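Local coordinates for iron-regulated ABC transporter siderophore-binding protein SirA (Staphylococcus aureus subsp. aureus, PDB 3MWF) that binds the iron-loaded siderophore staphyloferrin B and probably delivers it to an ABC transporter for uptake of iron into the cell, at residues E56-K59 with N60-D64; E95-Y98 with D99-K103; T32-A35 with V36-V40; E77-K81 with L82-L86. All coordinates share one frame; numbering follows the deposited sequence. Where two conformers were deposited one is given.

Interaction 1. Residues E56-K59 with N60-D64; sequences EYIK and NDLKD
The side chain of D61 crosses that of I58 at about a right angle, its carboxylate oxygen OD1 4.1 Å from CG1 of I58. The phenol ring of Y57 is the other flat group here, and one of its faces carries CB of I58, which sits 3.8 Å above the ring plane over the centre. Beyond that ring, the hydroxyl OH of Y57 is hydrogen-bonded to D33 on helix 29-37. I58 CG1 is turned anti to the backbone N (chi1 -155°), which leaves the CG2 branch to meet CD1 of L62 at 3.7 Å.

The backbone is a tight 3-10-like turn. D61 N donates to I58 O over 2.9 Å and L62 N to K59 O over 2.9 Å; both donors stand well above the carbonyl plane, the second 70° out of it. A water takes the N-H of N60 at 3.0 Å and donates to O of E56. K59 is extended beyond CG and reaches back to E56, whose deposited second conformer makes that salt bridge doubtful as a permanent one.

This turn belongs to the excursion between strands 44-45 and 66-70, and I58, D61 and L62 all lie on V36 of helix 29-37. The chemistry is thus divided: apolar branches and the tyrosine fasten the turn to the protein, while backbone bonds and one water set its shape and the K59-E56 pair lies at its surface.

Interaction 2. Residues E95-Y98 with D99-K103; sequences EKVY and DQLSK
S102 and Y98, four residues apart, meet with OG of S102 over one face of the tyrosine ring, 3.2 Å above its plane and offset toward the rim, where CZ of Y98 is the nearest ring atom. Y98 has CG anti to the backbone N (chi1 175°), and this leans the ring forward along the helix, so that one face meets the serine hydroxyl. The same pair is joined through the backbone, S102 N donating to Y98 O at 2.9 Å. The hydroxyl of S102 also lies 3.1 Å from Y98 O, but a water 2.8 Å from OG of S102 may equally take that proton, and the hydroxyl's direction is not settled; that water links on to OH of Y98.

One residue earlier the pairing repeats in apolar form: V97 CG2 touches L101 CD1 at 4.0 Å, and L101 N bonds to V97 O at 2.9 Å, approached almost straight down the carbonyl bond. V97 is the N-cap of helix 98-104, so these are the first bonds of its opening turn. A second water accepts the N-H of D99 at 2.8 Å and reaches K96 O weakly, supplying a partner to an early N-H of the helix.

Farther out, Y98 is fixed by a hydrogen bond from its hydroxyl to the main-chain oxygen of T107 at strand 107-110. L101 is buried against L76 and I79 of helix 76-81 and L27, while S102 rests on T107.

Interaction 3. Residues T32-A35 with V36-V40; sequences TDVA and VSLGV
L38 folds back over V34, one turn earlier in helix 29-37, and can be followed atom by atom. Its CB lies 3.5 Å from V34 O, and CG stays equally close to that oxygen. At the tip, CD1 packs on CG1 of V34 at 3.7 Å, the two side chains running alongside each other and pointing the same way. CG of L38 is anti to the carbonyl carbon (chi1 -69°), which keeps the leucine over the preceding turn.

S37 treats D33 differently. D33 O receives two bonds from that one residue, from S37 N at 2.9 Å and from S37 OG at 2.9 Å; the hydroxyl comes from above the carbonyl plane, 42° out of it, whereas the amide lies much nearer the plane. A serine in a helix often spends its hydroxyl this way, and here it doubles the grip on a single carbonyl. The carboxylate of D33, itself buried, is taken up by the hydroxyl of Y57 at OD2 and the N-H of K278 at OD1.

The helix then ends in a Schellman motif. G39 takes a positive phi of 84°, V40 N reaches back to A35 O at 2.9 Å, and G39 N bonds to V36 O at 3.0 Å. The chain is thereby turned out of the helix toward strand 44-45.

Helix 29-37 is the crossover of the beta-alpha-beta unit between strands 24-26 and 44-45. V34 packs on helix 116-127, L38 on the long helix 130-155, and S37 beside both helix 130-155 and helix 277-290.

Interaction 4. Residues E77-K81 with L82-L86; sequences EEISK and LKPDL
K83 N donates to S80 O at 3.0 Å, fairly straight at 161°, and L82 N to I79 O at 3.1 Å; these two bonds close the last turn of helix 76-81. Both span three residues rather than four, with the donors above the carbonyl planes, so the helix tightens as it ends. K83 then takes a positive phi of 49° and leads the chain out toward strand 86-90, a parallel member of the sheet of the N-terminal lobe.

On the outer side, K81 bends at chi3 (-90°) to bring NZ to OE2 of E78 at 2.8 Å, met from above the carboxylate plane. A longer ion pair reaches E77 OE2, so one ammonium bridges two glutamates, one turn back, in a small surface network. The negative charges would probably keep the lysine protonated.

The exit is secured by R23, which donates from its guanidinium to the main-chain oxygens of L82 and K83, and by D85, whose carboxylate accepts from the backbone N-H groups of K22 and R23.

Packing is carried by L82 and P84. CG of L82 rests 3.5 Å from E78 O, and its side chain turns to V25, K66 and V68. P84 crosses I79 at about a right angle, the nearest side-chain atoms being CG2 of I79 and CG of P84. Having no N-H to offer, the proline presents carbon instead, its CD 3.3 Å from I79 O.

The four contacts form two touching pairs in one family region. Interactions 1 and 3 meet where D61 CB packs on V36 CG1 at 3.7 Å, so the turn packs against the crossover helix; interaction 3 is the more buried of the two. Interactions 2 and 4 lie at the surface and meet where L101 CD2 packs on I79 CD1, 3.8 Å apart, as helices 98-104 and 76-81 adjoin. Interactions 2 and 3 are the regular helical ones, one at the start of helix 98-104, the other at the end of helix 29-37. Interactions 1 and 4 rely on three-residue backbone bonds with lysine-glutamate pairs outside. Between interactions 1 and 2 the nearest atoms are about 17 Å apart.

Interaction 1. Residues E56-K59 with N60-D64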
loop_
_atom_site.group_PDB
_atom_site.type_symbol
_atom_site.label_atom_id
_atom_site.label_comp_id
_atom_site.label_asym_id
_atom_site.label_seq_id
_atom_site.Cartn_x
_atom_site.Cartn_y
_atom_site.Cartn_z
ATOM N N GLU A 56 -14.332 -0.006 -5.735
ATOM C CA GLU A 56 -14.896 0.368 -7.041
ATOM C C GLU A 56 -13.942 0.134 -8.220
ATOM O O GLU A 56 -14.333 -0.401 -9.267
ATOM C CB GLU A 56 -15.354 1.834 -7.013
ATOM C CG GLU A 56 -16.182 2.234 -8.225
ATOM C CD GLU A 56 -17.597 1.690 -8.135
ATOM O OE1 GLU A 56 -17.861 0.894 -7.212
ATOM O OE2 GLU A 56 -18.449 2.062 -8.968
ATOM N N TYR A 57 -12.674 0.498 -8.043
ATOM C CA TYR A 57 -11.702 0.402 -9.127
ATOM C C TYR A 57 -11.474 -1.036 -9.628
ATOM O O TYR A 57 -11.126 -1.240 -10.784
ATOM C CB TYR A 57 -10.370 1.117 -8.778
ATOM C CG TYR A 57 -9.366 0.211 -8.071
ATOM C CD1 TYR A 57 -9.409 0.050 -6.701
ATOM C CD2 TYR A 57 -8.433 -0.520 -8.798
ATOM C CE1 TYR A 57 -8.498 -0.814 -6.036
ATOM C CE2 TYR A 57 -7.524 -1.376 -8.176
ATOM C CZ TYR A 57 -7.578 -1.517 -6.789
ATOM O OH TYR A 57 -6.686 -2.357 -6.179
ATOM N N ILE A 58 -11.734 -2.025 -8.778
ATOM C CA ILE A 58 -11.460 -3.421 -9.116
ATOM C C ILE A 58 -12.668 -4.375 -9.137
ATOM O O ILE A 58 -12.536 -5.545 -9.554
ATOM C CB ILE A 58 -10.366 -3.955 -8.143
ATOM C CG1 ILE A 58 -9.590 -5.129 -8.746
ATOM C CG2 ILE A 58 -10.936 -4.235 -6.733
ATOM C CD1 ILE A 58 -8.379 -5.523 -7.894
ATOM N N LYS A 59 -13.831 -3.904 -8.708
ATOM C CA LYS A 59 -14.938 -4.833 -8.428
ATOM C C LYS A 59 -15.410 -5.563 -9.699
ATOM O O LYS A 59 -15.824 -6.720 -9.608
ATOM C CB LYS A 59 -16.098 -4.153 -7.685
ATOM C CG LYS A 59 -16.938 -3.270 -8.551
ATOM C CD LYS A 59 -18.036 -2.568 -7.777
ATOM C CE LYS A 59 -18.881 -1.746 -8.759
ATOM N NZ LYS A 59 -19.672 -0.730 -8.036
ATOM N N ASN A 60 -15.305 -4.907 -10.862
ATOM C CA ASN A 60 -15.716 -5.532 -12.134
ATOM C C ASN A 60 -14.759 -6.637 -12.580
ATOM O O ASN A 60 -15.096 -7.445 -13.456
ATOM C CB ASN A 60 -15.917 -4.485 -13.258
ATOM C CG ASN A 60 -17.130 -3.559 -13.009
ATOM O OD1 ASN A 60 -18.109 -3.929 -12.346
ATOM N ND2 ASN A 60 -17.061 -2.348 -13.547
ATOM N N ASP A 61 -13.565 -6.659 -11.990
ATOM C CA ASP A 61 -12.617 -7.752 -12.198
ATOM C C ASP A 61 -12.760 -8.828 -11.126
ATOM O O ASP A 61 -12.100 -9.872 -11.208
ATOM C CB ASP A 61 -11.183 -7.226 -12.181
ATOM C CG ASP A 61 -10.969 -6.124 -13.151
ATOM O OD1 ASP A 61 -10.719 -4.979 -12.710
ATOM O OD2 ASP A 61 -11.080 -6.391 -14.360
ATOM N N LEU A 62 -13.613 -8.578 -10.130
ATOM C CA LEU A 62 -13.857 -9.523 -9.042
ATOM C C LEU A 62 -15.308 -10.005 -8.989
ATOM O O LEU A 62 -15.802 -10.393 -7.932
ATOM C CB LEU A 62 -13.505 -8.909 -7.686
ATOM C CG LEU A 62 -12.077 -8.421 -7.470
ATOM C CD1 LEU A 62 -11.964 -7.764 -6.077
ATOM C CD2 LEU A 62 -11.075 -9.572 -7.621
ATOM N N LYS A 63 -15.997 -9.992 -10.121
ATOM C CA LYS A 63 -17.369 -10.487 -10.085
ATOM C C LYS A 63 -17.316 -12.009 -9.840
ATOM O O LYS A 63 -16.484 -12.725 -10.415
ATOM C CB LYS A 63 -18.140 -10.073 -11.341
ATOM C CG LYS A 63 -17.796 -10.825 -12.597
ATOM C CD LYS A 63 -17.910 -9.934 -13.853
ATOM C CE LYS A 63 -19.015 -8.881 -13.741
ATOM N NZ LYS A 63 -18.561 -7.591 -14.356
ATOM N N ASP A 64 -18.154 -12.490 -8.938
ATOM C CA ASP A 64 -18.127 -13.902 -8.521
ATOM C C ASP A 64 -16.992 -14.279 -7.561
ATOM O O ASP A 64 -16.992 -15.394 -7.030
ATOM C CB ASP A 64 -18.099 -14.880 -9.721
ATOM C CG ASP A 64 -19.294 -14.732 -10.647
ATOM O OD1 ASP A 64 -20.451 -14.704 -10.165
ATOM O OD2 ASP A 64 -19.055 -14.670 -11.875
HETATM O O HOH W 1 -14.421 -2.114 -11.398
#

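Interaction 2. Residues E95-Y98 with D99-K103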
loop_
_atom_site.group_PDB
_atom_site.type_symbol
_atom_site.label_atom_id
_atom_site.label_comp_id
_atom_site.label_asym_id
_atom_site.label_seq_id
_atom_site.Cartn_x
_atom_site.Cartn_y
_atom_site.Cartn_z
ATOM N N GLU A 95 0.187 -14.529 10.542
ATOM C CA GLU A 95 1.257 -15.410 11.064
ATOM C C GLU A 95 0.669 -16.511 11.947
ATOM O O GLU A 95 1.074 -17.671 11.827
ATOM C CB GLU A 95 2.295 -14.630 11.868
ATOM C CG GLU A 95 3.446 -15.528 12.362
ATOM C CD GLU A 95 4.586 -14.731 12.951
ATOM O OE1 GLU A 95 4.442 -13.495 13.080
ATOM O OE2 GLU A 95 5.625 -15.339 13.293
ATOM N N LYS A 96 -0.287 -16.141 12.806
ATOM C CA LYS A 96 -0.809 -17.069 13.812
ATOM C C LYS A 96 -1.703 -18.177 13.237
ATOM O O LYS A 96 -1.894 -19.204 13.882
ATOM C CB LYS A 96 -1.512 -16.300 14.945
ATOM C CG LYS A 96 -0.543 -15.571 15.887
ATOM C CD LYS A 96 -1.268 -15.060 17.140
ATOM C CE LYS A 96 -0.310 -14.824 18.313
ATOM N NZ LYS A 96 0.620 -13.665 18.079
ATOM N N VAL A 97 -2.244 -17.974 12.035
ATOM C CA VAL A 97 -3.069 -18.987 11.397
ATOM C C VAL A 97 -2.398 -19.632 10.170
ATOM O O VAL A 97 -3.057 -20.318 9.405
ATOM C CB VAL A 97 -4.450 -18.423 10.994
ATOM C CG1 VAL A 97 -5.131 -17.831 12.214
ATOM C CG2 VAL A 97 -4.297 -17.368 9.886
ATOM N N TYR A 98 -1.112 -19.344 9.949
ATOM C CA TYR A 98 -0.425 -19.865 8.760
ATOM C C TYR A 98 -0.534 -21.394 8.642
ATOM O O TYR A 98 -0.747 -21.917 7.539
ATOM C CB TYR A 98 1.068 -19.451 8.721
ATOM C CG TYR A 98 1.774 -20.102 7.568
ATOM C CD1 TYR A 98 1.588 -19.645 6.260
ATOM C CD2 TYR A 98 2.597 -21.212 7.773
ATOM C CE1 TYR A 98 2.230 -20.254 5.179
ATOM C CE2 TYR A 98 3.241 -21.843 6.698
ATOM C CZ TYR A 98 3.051 -21.362 5.412
ATOM O OH TYR A 98 3.689 -21.991 4.376
ATOM N N ASP A 99 -0.363 -22.107 9.760
ATOM C CA ASP A 99 -0.452 -23.584 9.698
ATOM C C ASP A 99 -1.869 -24.030 9.304
ATOM O O ASP A 99 -2.026 -25.014 8.547
ATOM C CB ASP A 99 -0.085 -24.251 11.024
ATOM C CG ASP A 99 1.376 -24.076 11.427
ATOM O OD1 ASP A 99 2.208 -23.524 10.666
ATOM O OD2 ASP A 99 1.672 -24.466 12.577
ATOM N N GLN A 100 -2.871 -23.311 9.814
ATOM C CA GLN A 100 -4.269 -23.612 9.515
ATOM C C GLN A 100 -4.568 -23.347 8.034
ATOM O O GLN A 100 -5.276 -24.117 7.386
ATOM C CB GLN A 100 -5.204 -22.815 10.433
ATOM C CG GLN A 100 -5.078 -23.199 11.921
ATOM C CD GLN A 100 -5.842 -22.291 12.873
ATOM O OE1 GLN A 100 -7.025 -22.512 13.145
ATOM N NE2 GLN A 100 -5.156 -21.286 13.420
ATOM N N LEU A 101 -4.005 -22.261 7.500
ATOM C CA LEU A 101 -4.115 -21.951 6.081
ATOM C C LEU A 101 -3.462 -23.044 5.235
ATOM O O LEU A 101 -4.042 -23.481 4.240
ATOM C CB LEU A 101 -3.488 -20.596 5.740
ATOM C CG LEU A 101 -4.250 -19.386 6.270
ATOM C CD1 LEU A 101 -3.385 -18.152 6.045
ATOM C CD2 LEU A 101 -5.630 -19.211 5.584
ATOM N N SER A 102 -2.275 -23.494 5.661
ATOM C CA SER A 102 -1.542 -24.541 4.938
ATOM C C SER A 102 -2.291 -25.865 4.926
ATOM O O SER A 102 -2.117 -26.655 4.009
ATOM C CB SER A 102 -0.130 -24.750 5.533
ATOM O OG SER A 102 0.655 -23.584 5.305
ATOM N N LYS A 103 -3.130 -26.104 5.924
ATOM C CA LYS A 103 -3.944 -27.341 5.930
ATOM C C LYS A 103 -5.041 -27.311 4.870
ATOM O O LYS A 103 -5.519 -28.342 4.397
ATOM C CB LYS A 103 -4.528 -27.618 7.304
ATOM C CG LYS A 103 -3.485 -28.064 8.319
ATOM C CD LYS A 103 -4.053 -28.145 9.717
ATOM C CE LYS A 103 -5.152 -29.194 9.839
ATOM N NZ LYS A 103 -5.727 -29.121 11.226
HETATM O O HOH W 2 0.244 -21.167 12.329
HETATM O O HOH W 3 1.703 -23.940 2.766
#

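Interaction 3. Residues T32-A35 with V36-V40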
loop_
_atom_site.group_PDB
_atom_site.type_symbol
_atom_site.label_atom_id
_atom_site.label_comp_id
_atom_site.label_asym_id
_atom_site.label_seq_id
_atom_site.Cartn_x
_atom_site.Cartn_y
_atom_site.Cartn_z
ATOM N N THR A 32 -4.831 -9.174 -3.797
ATOM C CA THR A 32 -6.012 -9.202 -4.696
ATOM C C THR A 32 -5.766 -8.408 -5.969
ATOM O O THR A 32 -6.071 -8.872 -7.092
ATOM C CB THR A 32 -7.227 -8.659 -3.967
ATOM O OG1 THR A 32 -7.414 -9.440 -2.781
ATOM C CG2 THR A 32 -8.495 -8.826 -4.836
ATOM N N ASP A 33 -5.192 -7.230 -5.785
ATOM C CA ASP A 33 -4.839 -6.354 -6.882
ATOM C C ASP A 33 -3.810 -6.994 -7.799
ATOM O O ASP A 33 -3.937 -6.955 -9.027
ATOM C CB ASP A 33 -4.331 -5.016 -6.324
ATOM C CG ASP A 33 -3.954 -4.013 -7.431
ATOM O OD1 ASP A 33 -2.920 -4.222 -8.123
ATOM O OD2 ASP A 33 -4.700 -3.000 -7.584
ATOM N N VAL A 34 -2.787 -7.589 -7.206
ATOM C CA VAL A 34 -1.720 -8.213 -7.994
ATOM C C VAL A 34 -2.266 -9.417 -8.783
ATOM O O VAL A 34 -1.905 -9.606 -9.950
ATOM C CB VAL A 34 -0.520 -8.568 -7.089
ATOM C CG1 VAL A 34 0.478 -9.534 -7.791
ATOM C CG2 VAL A 34 0.205 -7.293 -6.673
ATOM N N ALA A 35 -3.156 -10.195 -8.161
ATOM C CA ALA A 35 -3.734 -11.361 -8.863
ATOM C C ALA A 35 -4.449 -10.875 -10.128
ATOM O O ALA A 35 -4.232 -11.390 -11.240
ATOM C CB ALA A 35 -4.712 -12.083 -7.951
ATOM N N VAL A 36 -5.299 -9.867 -9.962
ATOM C CA VAL A 36 -5.996 -9.280 -11.113
ATOM C C VAL A 36 -5.019 -8.753 -12.178
ATOM O O VAL A 36 -5.185 -8.997 -13.392
ATOM C CB VAL A 36 -6.998 -8.201 -10.626
ATOM C CG1 VAL A 36 -7.524 -7.330 -11.786
ATOM C CG2 VAL A 36 -8.164 -8.836 -9.845
ATOM N N SER A 37 -3.972 -8.066 -11.726
ATOM C CA SER A 37 -2.948 -7.504 -12.610
ATOM C C SER A 37 -2.205 -8.576 -13.420
ATOM O O SER A 37 -1.748 -8.324 -14.563
ATOM C CB SER A 37 -1.956 -6.700 -11.764
ATOM O OG SER A 37 -2.589 -5.539 -11.228
ATOM N N LEU A 38 -2.081 -9.758 -12.824
ATOM C CA LEU A 38 -1.417 -10.901 -13.457
ATOM C C LEU A 38 -2.385 -11.755 -14.299
ATOM O O LEU A 38 -1.983 -12.793 -14.846
ATOM C CB LEU A 38 -0.723 -11.760 -12.399
ATOM C CG LEU A 38 0.504 -11.137 -11.721
ATOM C CD1 LEU A 38 0.927 -11.975 -10.550
ATOM C CD2 LEU A 38 1.669 -10.986 -12.695
ATOM N N GLY A 39 -3.642 -11.323 -14.382
ATOM C CA GLY A 39 -4.669 -11.983 -15.210
ATOM C C GLY A 39 -5.351 -13.166 -14.542
ATOM O O GLY A 39 -5.955 -14.009 -15.229
ATOM N N VAL A 40 -5.249 -13.245 -13.216
ATOM C CA VAL A 40 -5.856 -14.322 -12.441
ATOM C C VAL A 40 -6.911 -13.783 -11.473
ATOM O O VAL A 40 -6.558 -13.201 -10.440
ATOM C CB VAL A 40 -4.779 -15.115 -11.640
ATOM C CG1 VAL A 40 -5.402 -16.292 -10.896
ATOM C CG2 VAL A 40 -3.662 -15.600 -12.541
#

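Interaction 4. Residues E77-K81 with L82-L86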
loop_
_atom_site.group_PDB
_atom_site.type_symbol
_atom_site.label_atom_id
_atom_site.label_comp_id
_atom_site.label_asym_id
_atom_site.label_seq_id
_atom_site.Cartn_x
_atom_site.Cartn_y
_atom_site.Cartn_z
ATOM N N GLU A 77 -13.163 -21.086 7.472
ATOM C CA GLU A 77 -14.211 -21.946 6.896
ATOM C C GLU A 77 -14.611 -21.506 5.490
ATOM O O GLU A 77 -14.731 -22.319 4.594
ATOM C CB GLU A 77 -15.440 -22.015 7.799
ATOM C CG GLU A 77 -16.460 -23.037 7.310
ATOM C CD GLU A 77 -17.768 -22.955 8.068
ATOM O OE1 GLU A 77 -17.768 -22.349 9.168
ATOM O OE2 GLU A 77 -18.789 -23.488 7.555
ATOM N N GLU A 78 -14.777 -20.203 5.275
ATOM C CA GLU A 78 -15.114 -19.726 3.944
ATOM C C GLU A 78 -13.987 -19.964 2.943
ATOM O O GLU A 78 -14.247 -20.249 1.789
ATOM C CB GLU A 78 -15.480 -18.241 3.999
ATOM C CG GLU A 78 -16.704 -17.964 4.877
ATOM C CD GLU A 78 -17.964 -18.668 4.360
ATOM O OE1 GLU A 78 -18.146 -18.764 3.133
ATOM O OE2 GLU A 78 -18.759 -19.151 5.189
ATOM N N ILE A 79 -12.730 -19.818 3.377
ATOM C CA ILE A 79 -11.595 -20.123 2.513
ATOM C C ILE A 79 -11.639 -21.614 2.121
ATOM O O ILE A 79 -11.546 -21.956 0.941
ATOM C CB ILE A 79 -10.264 -19.804 3.230
ATOM C CG1 ILE A 79 -10.199 -18.314 3.587
ATOM C CG2 ILE A 79 -9.043 -20.232 2.381
ATOM C CD1 ILE A 79 -8.966 -17.933 4.428
ATOM N N SER A 80 -11.827 -22.468 3.121
ATOM C CA SER A 80 -11.876 -23.920 2.896
ATOM C C SER A 80 -12.940 -24.308 1.860
ATOM O O SER A 80 -12.684 -25.142 0.983
ATOM C CB SER A 80 -12.162 -24.650 4.200
ATOM O OG SER A 80 -12.059 -26.048 3.969
ATOM N N LYS A 81 -14.120 -23.688 1.971
ATOM C CA LYS A 81 -15.249 -23.979 1.076
ATOM C C LYS A 81 -15.008 -23.662 -0.381
ATOM O O LYS A 81 -15.668 -24.221 -1.268
ATOM C CB LYS A 81 -16.525 -23.287 1.565
ATOM C CG LYS A 81 -17.099 -23.974 2.787
ATOM C CD LYS A 81 -18.468 -23.438 3.184
ATOM C CE LYS A 81 -18.370 -22.287 4.160
ATOM N NZ LYS A 81 -19.716 -21.717 4.502
ATOM N N LEU A 82 -14.060 -22.767 -0.648
ATOM C CA LEU A 82 -13.722 -22.424 -2.003
ATOM C C LEU A 82 -12.817 -23.431 -2.693
ATOM O O LEU A 82 -12.604 -23.329 -3.892
ATOM C CB LEU A 82 -13.118 -21.018 -2.070
ATOM C CG LEU A 82 -14.139 -19.946 -1.705
ATOM C CD1 LEU A 82 -13.395 -18.609 -1.464
ATOM C CD2 LEU A 82 -15.164 -19.822 -2.810
ATOM N N LYS A 83 -12.291 -24.396 -1.936
ATOM C CA LYS A 83 -11.359 -25.389 -2.492
ATOM C C LYS A 83 -10.253 -24.707 -3.300
ATOM O O LYS A 83 -10.055 -24.966 -4.501
ATOM C CB LYS A 83 -12.132 -26.418 -3.336
ATOM C CG LYS A 83 -13.048 -27.274 -2.512
ATOM C CD LYS A 83 -13.470 -28.511 -3.324
ATOM C CE LYS A 83 -13.914 -29.644 -2.418
ATOM N NZ LYS A 83 -15.175 -29.268 -1.735
ATOM N N PRO A 84 -9.518 -23.789 -2.645
ATOM C CA PRO A 84 -8.457 -23.103 -3.371
ATOM C C PRO A 84 -7.278 -24.035 -3.633
ATOM O O PRO A 84 -7.108 -25.042 -2.931
ATOM C CB PRO A 84 -8.025 -21.999 -2.404
ATOM C CG PRO A 84 -8.421 -22.483 -1.061
ATOM C CD PRO A 84 -9.520 -23.491 -1.205
ATOM N N ASP A 85 -6.503 -23.715 -4.648
ATOM C CA ASP A 85 -5.228 -24.390 -4.845
ATOM C C ASP A 85 -4.027 -23.519 -4.461
ATOM O O ASP A 85 -2.888 -23.991 -4.483
ATOM C CB ASP A 85 -5.098 -25.003 -6.250
ATOM C CG ASP A 85 -5.470 -24.069 -7.358
ATOM O OD1 ASP A 85 -5.347 -22.837 -7.201
ATOM O OD2 ASP A 85 -5.871 -24.572 -8.433
ATOM N N LEU A 86 -4.289 -22.260 -4.096
ATOM C CA LEU A 86 -3.239 -21.359 -3.624
ATOM C C LEU A 86 -3.856 -20.290 -2.736
ATOM O O LEU A 86 -4.903 -19.709 -3.088
ATOM C CB LEU A 86 -2.529 -20.683 -4.801
ATOM C CG LEU A 86 -1.393 -19.711 -4.442
ATOM C CD1 LEU A 86 -0.238 -20.466 -3.747
ATOM C CD2 LEU A 86 -0.915 -18.990 -5.680
#